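Local coordinates for uronate isomerase (Caulobacter crescentus, PDB 2Q01) that interconverts D-glucuronate with D-fructuronate and D-galacturonate with D-tagaturonate, the isomerase step that feeds hexuronates into pentose and glucuronate interconversion, at the interface of chains A and B. Numbering follows the deposited sequence. Chains: chain A/B, Uronate isomerase.

Contact 1: the interface of chains A and B. Residues chain A 401, 404-405, 408-409, 443, 448; chain B 111-114, 392-395.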
loop_
_atom_site.group_PDB
_atom_site.type_symbol
_atom_site.label_atom_id
_atom_site.label_comp_id
_atom_site.label_asym_id
_atom_site.label_seq_id
_atom_site.Cartn_x
_atom_site.Cartn_y
_atom_site.Cartn_z
ATOM N N GLU A 401 -6.727 10.329 0.806
ATOM C CA GLU A 401 -6.085 10.001 2.086
ATOM C C GLU A 401 -4.558 9.893 2.026
ATOM O O GLU A 401 -3.896 9.993 3.058
ATOM C CB GLU A 401 -6.654 8.703 2.667
ATOM C CG GLU A 401 -7.989 8.847 3.384
ATOM C CD GLU A 401 -8.578 7.505 3.828
ATOM O OE1 GLU A 401 -8.340 6.476 3.154
ATOM O OE2 GLU A 401 -9.291 7.483 4.854
ATOM N N THR A 404 -3.024 14.131 -0.117
ATOM C CA THR A 404 -3.305 15.465 0.450
ATOM C C THR A 404 -2.258 15.999 1.426
ATOM O O THR A 404 -1.909 17.181 1.382
ATOM C CB THR A 404 -4.688 15.513 1.150
ATOM O OG1 THR A 404 -5.700 15.072 0.245
ATOM C CG2 THR A 404 -5.019 16.923 1.596
ATOM N N GLU A 405 -1.747 15.129 2.288
ATOM C CA GLU A 405 -0.857 15.565 3.360
ATOM C C GLU A 405 0.475 16.152 2.912
ATOM O O GLU A 405 1.046 16.996 3.607
ATOM C CB GLU A 405 -0.669 14.449 4.382
ATOM C CG GLU A 405 -1.906 14.303 5.276
ATOM C CD GLU A 405 -1.799 13.200 6.305
ATOM O OE1 GLU A 405 -1.126 12.179 6.032
ATOM O OE2 GLU A 405 -2.391 13.360 7.396
ATOM N N GLY A 408 -1.169 18.537 -0.981
ATOM C CA GLY A 408 -2.290 19.458 -0.823
ATOM C C GLY A 408 -3.352 19.248 -1.884
ATOM O O GLY A 408 -3.256 18.329 -2.700
ATOM N N PHE A 409 -4.375 20.097 -1.865
ATOM C CA PHE A 409 -5.458 20.016 -2.840
ATOM C C PHE A 409 -5.136 20.795 -4.105
ATOM O O PHE A 409 -5.700 20.527 -5.172
ATOM C CB PHE A 409 -6.760 20.554 -2.246
ATOM C CG PHE A 409 -7.330 19.701 -1.155
ATOM C CD1 PHE A 409 -8.030 18.533 -1.453
ATOM C CD2 PHE A 409 -7.182 20.068 0.173
ATOM C CE1 PHE A 409 -8.562 17.740 -0.438
ATOM C CE2 PHE A 409 -7.720 19.285 1.197
ATOM C CZ PHE A 409 -8.405 18.119 0.886
ATOM N N MET A 443 -12.857 15.472 7.434
ATOM C CA MET A 443 -11.832 16.401 7.912
ATOM C C MET A 443 -12.426 17.439 8.858
ATOM O O MET A 443 -11.813 17.792 9.865
ATOM C CB MET A 443 -11.140 17.095 6.735
ATOM C CG MET A 443 -10.370 16.156 5.814
ATOM S SD MET A 443 -8.834 15.560 6.538
ATOM C CE MET A 443 -7.851 17.038 6.418
ATOM N N ARG A 448 -10.038 18.935 11.425
ATOM C CA ARG A 448 -8.775 19.076 10.706
ATOM C C ARG A 448 -8.873 20.172 9.654
ATOM O O ARG A 448 -7.858 20.636 9.132
ATOM C CB ARG A 448 -8.394 17.759 10.055
ATOM C CG ARG A 448 -7.984 16.701 11.040
ATOM C CD ARG A 448 -7.101 15.694 10.357
ATOM N NE ARG A 448 -7.770 14.418 10.151
ATOM C CZ ARG A 448 -7.361 13.502 9.281
ATOM N NH1 ARG A 448 -6.299 13.734 8.519
ATOM N NH2 ARG A 448 -8.024 12.361 9.163
ATOM N N ARG B 111 -4.297 23.622 3.559
ATOM C CA ARG B 111 -5.576 22.991 3.891
ATOM C C ARG B 111 -5.493 21.476 3.714
ATOM O O ARG B 111 -5.225 20.981 2.614
ATOM C CB ARG B 111 -6.706 23.559 3.016
ATOM C CG ARG B 111 -7.207 24.913 3.466
ATOM C CD ARG B 111 -8.072 25.579 2.410
ATOM N NE ARG B 111 -8.299 26.994 2.712
ATOM C CZ ARG B 111 -9.081 27.805 2.002
ATOM N NH1 ARG B 111 -9.218 29.072 2.365
ATOM N NH2 ARG B 111 -9.731 27.359 0.933
ATOM N N GLY B 112 -5.687 20.746 4.807
ATOM C CA GLY B 112 -5.703 19.289 4.753
ATOM C C GLY B 112 -4.379 18.631 5.084
ATOM O O GLY B 112 -4.286 17.397 5.161
ATOM N N THR B 113 -3.359 19.460 5.278
ATOM C CA THR B 113 -2.007 18.993 5.550
ATOM C C THR B 113 -1.781 19.016 7.056
ATOM O O THR B 113 -2.477 19.743 7.760
ATOM C CB THR B 113 -0.950 19.880 4.841
ATOM O OG1 THR B 113 -0.880 21.161 5.475
ATOM C CG2 THR B 113 -1.270 20.043 3.357
ATOM N N PRO B 114 -0.822 18.211 7.564
ATOM C CA PRO B 114 -0.511 18.260 9.001
ATOM C C PRO B 114 0.079 19.590 9.497
ATOM O O PRO B 114 0.020 19.874 10.694
ATOM C CB PRO B 114 0.497 17.118 9.178
ATOM C CG PRO B 114 1.085 16.916 7.838
ATOM C CD PRO B 114 -0.013 17.191 6.871
ATOM N N SER B 392 2.148 12.303 10.289
ATOM C CA SER B 392 0.900 12.979 9.964
ATOM C C SER B 392 -0.293 12.126 10.431
ATOM O O SER B 392 -0.141 10.915 10.581
ATOM C CB SER B 392 0.839 13.198 8.452
ATOM O OG SER B 392 0.778 11.966 7.761
ATOM N N PRO B 393 -1.472 12.755 10.683
ATOM C CA PRO B 393 -2.697 12.045 11.092
ATOM C C PRO B 393 -3.012 10.750 10.325
ATOM O O PRO B 393 -3.181 9.697 10.948
ATOM C CB PRO B 393 -3.790 13.089 10.854
ATOM C CG PRO B 393 -3.118 14.375 11.134
ATOM C CD PRO B 393 -1.700 14.216 10.644
ATOM N N GLU B 394 -3.074 10.830 8.998
ATOM C CA GLU B 394 -3.286 9.644 8.161
ATOM C C GLU B 394 -2.112 8.659 8.179
ATOM O O GLU B 394 -2.314 7.453 8.088
ATOM C CB GLU B 394 -3.629 10.040 6.721
ATOM C CG GLU B 394 -5.027 9.635 6.272
ATOM C CD GLU B 394 -6.135 10.444 6.922
ATOM O OE1 GLU B 394 -6.272 11.642 6.595
ATOM O OE2 GLU B 394 -6.881 9.874 7.744
ATOM N N GLY B 395 -0.894 9.180 8.303
ATOM C CA GLY B 395 0.312 8.361 8.268
ATOM C C GLY B 395 0.521 7.558 9.534
ATOM O O GLY B 395 0.796 6.357 9.472
HETATM O O HOH W 1 -7.164 22.115 6.752
HETATM O O HOH W 2 -5.241 19.301 8.489
HETATM O O HOH W 3 -4.255 21.876 0.406
#
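Uronate isomerase belongs to the metallo-dependent hydrolase superfamily, and in this contact between two copies helix 393-407 is used from both sides: A:Glu405 comes from its C-terminal end in chain A, while B:Pro393 and B:Glu394 form its N-terminal turn in chain B. The A:Glu405 chain leaves its helix with CG anti to the carbonyl carbon (chi1 -76°) and runs extended, so that its carboxylate lands on the first turn of the partner helix. There OE2 offers its syn lone pair to the backbone N-H of B:Glu394, the N 3.1 Å away in a nearly straight bond. The other oxygen, OE1, takes the hydroxyl OG of B:Ser392 at 2.6 Å, approached from above the carboxylate plane. B:Ser392 is the N-cap residue, its OG accepting in turn from the backbone N of B:Gly395, and the helix start would probably stabilise the negative charge. Lower on the same stem, the A:Glu405 side chain crosses that of B:Pro114 at about a right angle, CB lying 3.8 Å from CD.

B:Glu394, bent at chi2, turns its own carboxylate back to A:Arg448, which grips it end-on in a salt bridge. NH1 meets OE1 at 2.8 Å from above the carboxylate plane, whereas NH2 reaches the syn lone pair of OE2 at 3.1 Å. The two planes are 40° apart, although both oxygens lie near the guanidinium plane. SD of A:Met443 sits 3.6 Å above the centre of one guanidinium face, which probably helps to hold the group's rotation. The arginine probably also offsets the repulsion of B:Glu394 by the carboxylates of A:Glu401 and A:Glu405 beside it.

Beyond this pair, the methyl CE of A:Met443 packs on CA of B:Gly112 at 3.5 Å. CD2 and CE2 of the A:Phe409 ring both lie against the carbonyl O of B:Arg111, 3.3 Å from CD2. Water 3 links A:Phe409 N to that same carbonyl, while water 1 links A:Arg448 O to B:Gly112 N.

Contact 2: the interface of chains A and B. Residues chain A 372-373, 375-379, 406-408, 411; chain B 71-72, 74-76, 329.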
loop_
_atom_site.group_PDB
_atom_site.type_symbol
_atom_site.label_atom_id
_atom_site.label_comp_id
_atom_site.label_asym_id
_atom_site.label_seq_id
_atom_site.Cartn_x
_atom_site.Cartn_y
_atom_site.Cartn_z
ATOM N N ALA A 372 3.112 12.415 -4.504
ATOM C CA ALA A 372 2.836 13.594 -3.695
ATOM C C ALA A 372 4.092 14.350 -3.233
ATOM O O ALA A 372 4.083 15.586 -3.257
ATOM C CB ALA A 372 1.909 13.264 -2.520
ATOM N N PRO A 373 5.160 13.638 -2.786
ATOM C CA PRO A 373 6.423 14.368 -2.603
ATOM C C PRO A 373 6.991 15.067 -3.851
ATOM O O PRO A 373 7.570 16.145 -3.729
ATOM C CB PRO A 373 7.375 13.288 -2.080
ATOM C CG PRO A 373 6.479 12.308 -1.419
ATOM C CD PRO A 373 5.306 12.239 -2.335
ATOM N N ALA A 375 5.057 16.125 -6.649
ATOM C CA ALA A 375 4.112 17.216 -6.941
ATOM C C ALA A 375 4.084 18.303 -5.877
ATOM O O ALA A 375 3.826 19.465 -6.192
ATOM C CB ALA A 375 2.716 16.692 -7.176
ATOM N N GLY A 376 4.354 17.944 -4.630
ATOM C CA GLY A 376 4.459 18.928 -3.560
ATOM C C GLY A 376 5.797 19.640 -3.492
ATOM O O GLY A 376 6.094 20.312 -2.499
ATOM N N HIS A 377 6.611 19.495 -4.538
ATOM C CA HIS A 377 7.854 20.252 -4.654
ATOM C C HIS A 377 8.019 20.974 -5.986
ATOM O O HIS A 377 8.274 22.179 -6.010
ATOM C CB HIS A 377 9.085 19.384 -4.387
ATOM C CG HIS A 377 10.371 20.082 -4.695
ATOM N ND1 HIS A 377 10.937 21.003 -3.842
ATOM C CD2 HIS A 377 11.174 20.034 -5.784
ATOM C CE1 HIS A 377 12.047 21.475 -4.381
ATOM N NE2 HIS A 377 12.210 20.907 -5.561
ATOM N N TYR A 378 7.923 20.228 -7.084
ATOM C CA TYR A 378 8.258 20.763 -8.406
ATOM C C TYR A 378 7.134 21.630 -8.943
ATOM O O TYR A 378 5.990 21.177 -8.991
ATOM C CB TYR A 378 8.552 19.636 -9.398
ATOM C CG TYR A 378 9.910 19.008 -9.238
ATOM C CD1 TYR A 378 10.066 17.798 -8.567
ATOM C CD2 TYR A 378 11.042 19.624 -9.758
ATOM C CE1 TYR A 378 11.321 17.215 -8.422
ATOM C CE2 TYR A 378 12.294 19.058 -9.613
ATOM C CZ TYR A 378 12.428 17.855 -8.946
ATOM O OH TYR A 378 13.675 17.297 -8.810
ATOM N N PRO A 379 7.448 22.879 -9.343
ATOM C CA PRO A 379 6.510 23.841 -9.938
ATOM C C PRO A 379 5.709 23.312 -11.130
ATOM O O PRO A 379 4.578 23.749 -11.335
ATOM C CB PRO A 379 7.421 24.978 -10.390
ATOM C CG PRO A 379 8.582 24.902 -9.478
ATOM C CD PRO A 379 8.796 23.459 -9.196
ATOM N N THR A 406 0.945 15.737 1.738
ATOM C CA THR A 406 2.200 16.240 1.191
ATOM C C THR A 406 1.989 17.213 0.028
ATOM O O THR A 406 2.669 18.239 -0.071
ATOM C CB THR A 406 3.118 15.081 0.749
ATOM O OG1 THR A 406 3.272 14.154 1.830
ATOM C CG2 THR A 406 4.482 15.603 0.349
ATOM N N ALA A 407 1.050 16.883 -0.849
ATOM C CA ALA A 407 0.826 17.645 -2.066
ATOM C C ALA A 407 -0.208 18.755 -1.874
ATOM O O ALA A 407 -0.132 19.791 -2.526
ATOM C CB ALA A 407 0.393 16.719 -3.179
ATOM N N GLY A 408 -1.169 18.537 -0.981
ATOM C CA GLY A 408 -2.290 19.458 -0.823
ATOM C C GLY A 408 -3.352 19.248 -1.884
ATOM O O GLY A 408 -3.256 18.329 -2.700
ATOM N N ASN A 411 -2.312 21.018 -5.650
ATOM C CA ASN A 411 -1.385 20.295 -6.508
ATOM C C ASN A 411 -2.073 19.111 -7.176
ATOM O O ASN A 411 -1.430 18.267 -7.800
ATOM C CB ASN A 411 -0.166 19.856 -5.709
ATOM C CG ASN A 411 0.836 20.977 -5.529
ATOM O OD1 ASN A 411 0.977 21.818 -6.414
ATOM N ND2 ASN A 411 1.578 20.970 -4.424
ATOM N N ARG B 71 8.530 24.175 0.637
ATOM C CA ARG B 71 8.212 23.201 -0.401
ATOM C C ARG B 71 6.907 23.556 -1.109
ATOM O O ARG B 71 6.893 23.830 -2.310
ATOM C CB ARG B 71 8.122 21.794 0.193
ATOM C CG ARG B 71 9.408 20.992 0.085
ATOM C CD ARG B 71 9.248 19.608 0.694
ATOM N NE ARG B 71 8.131 18.876 0.105
ATOM C CZ ARG B 71 8.257 17.967 -0.856
ATOM N NH1 ARG B 71 7.185 17.350 -1.334
ATOM N NH2 ARG B 71 9.456 17.674 -1.341
ATOM N N MET B 72 5.813 23.546 -0.355
ATOM C CA MET B 72 4.488 23.857 -0.897
ATOM C C MET B 72 4.479 25.153 -1.682
ATOM O O MET B 72 3.904 25.221 -2.765
ATOM C CB MET B 72 3.432 23.984 0.210
ATOM C CG MET B 72 2.572 22.760 0.488
ATOM S SD MET B 72 1.500 22.113 -0.813
ATOM C CE MET B 72 1.120 23.537 -1.800
ATOM N N TYR B 74 7.173 26.805 -2.975
ATOM C CA TYR B 74 8.023 26.582 -4.158
ATOM C C TYR B 74 7.309 25.754 -5.215
ATOM O O TYR B 74 7.476 25.972 -6.416
ATOM C CB TYR B 74 9.339 25.901 -3.786
ATOM C CG TYR B 74 10.297 25.738 -4.944
ATOM C CD1 TYR B 74 10.950 26.837 -5.492
ATOM C CD2 TYR B 74 10.557 24.484 -5.487
ATOM C CE1 TYR B 74 11.836 26.693 -6.547
ATOM C CE2 TYR B 74 11.443 24.329 -6.542
ATOM C CZ TYR B 74 12.080 25.437 -7.065
ATOM O OH TYR B 74 12.958 25.295 -8.112
ATOM N N SER B 75 6.495 24.820 -4.742
ATOM C CA SER B 75 5.686 23.973 -5.595
ATOM C C SER B 75 4.605 24.728 -6.354
ATOM O O SER B 75 4.039 24.192 -7.311
ATOM C CB SER B 75 5.054 22.842 -4.776
ATOM O OG SER B 75 3.762 23.189 -4.299
ATOM N N GLN B 76 4.306 25.951 -5.929
ATOM C CA GLN B 76 3.204 26.709 -6.507
ATOM C C GLN B 76 3.656 27.984 -7.223
ATOM O O GLN B 76 2.829 28.811 -7.614
ATOM C CB GLN B 76 2.154 27.001 -5.434
ATOM C CG GLN B 76 1.290 25.792 -5.083
ATOM C CD GLN B 76 0.112 25.608 -6.034
ATOM O OE1 GLN B 76 -0.518 26.578 -6.465
ATOM N NE2 GLN B 76 -0.195 24.361 -6.354
ATOM N N GLY B 329 14.132 20.747 0.737
ATOM C CA GLY B 329 12.827 20.171 0.448
ATOM C C GLY B 329 12.737 19.416 -0.860
ATOM O O GLY B 329 11.657 19.265 -1.424
#
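The C-terminal end of helix 67-74 of chain B, with the turn that follows it, docks against the loop after helix 366-375 of chain A. B:Arg71 runs out along this seam and bends at chi3 (55°), bringing NH1 to the carbonyl O of A:Pro373 at 2.7 Å, on a lone pair and close to the guanidinium plane. At the guanidinium edge NH2 donates to O of B:Gly329 in its own chain, from above the carbonyl plane, a second-shell bond that steadies the group. The same B:Gly329 oxygen lies 3.1 Å from ND1 of A:His377, a hydrogen bond if that nitrogen carries the proton.

With CG anti to the backbone N (chi1 172°), the A:His377 ring reaches B:Tyr74, the side chains crossing obliquely. CE1 of the imidazole rests 3.5 Å from CD2 of the tyrosine, and A:Pro379 CG lies over the rim of one phenol face. The imidazole points its CD2 edge at the centre of one A:Tyr378 face.

At the other end A:Asn411 meets B:Gln76 tip to tip, their amide planes 41° apart. OD1 accepts from NE2 of B:Gln76 at 2.8 Å, with the donor above the carbonyl plane. ND2 gives an almost straight bond to OG of B:Ser75 at 3.1 Å and a more bent one to O of A:Ala407 in its own chain, which orients the amide. B:Ser75 OG in turn donates a hydrogen bond to B:Met72 O. An alanine at A:Asn411, with no amide to bond B:Gln76 and B:Ser75, would probably loosen this end of the seam. In the fold, A:Asn411 follows helix 393-407 and A:His377 precedes strand 381-383, beside a potassium site that includes A:Ala375, A:Tyr378 and A:Asn411, its ion possibly from crystallisation.

Contact 1 and contact 2 are neighbouring patches of one A-B interface, their C-alpha centres about 13 Å apart. A:Gly408 belongs to both, and helix 393-407 of chain A supplies residues to each from its C-terminal part. On chain B the elements differ: contact 1 uses the loop 111-113 with the starts of helix 114-126 and helix 393-407, contact 2 the end of helix 67-74 and a distant loop. A shift of the chain A helix would probably be felt in both. The deposited assembly has three copies, consistent with an interface that is not an exact two-fold, although the structure alone does not establish the oligomer.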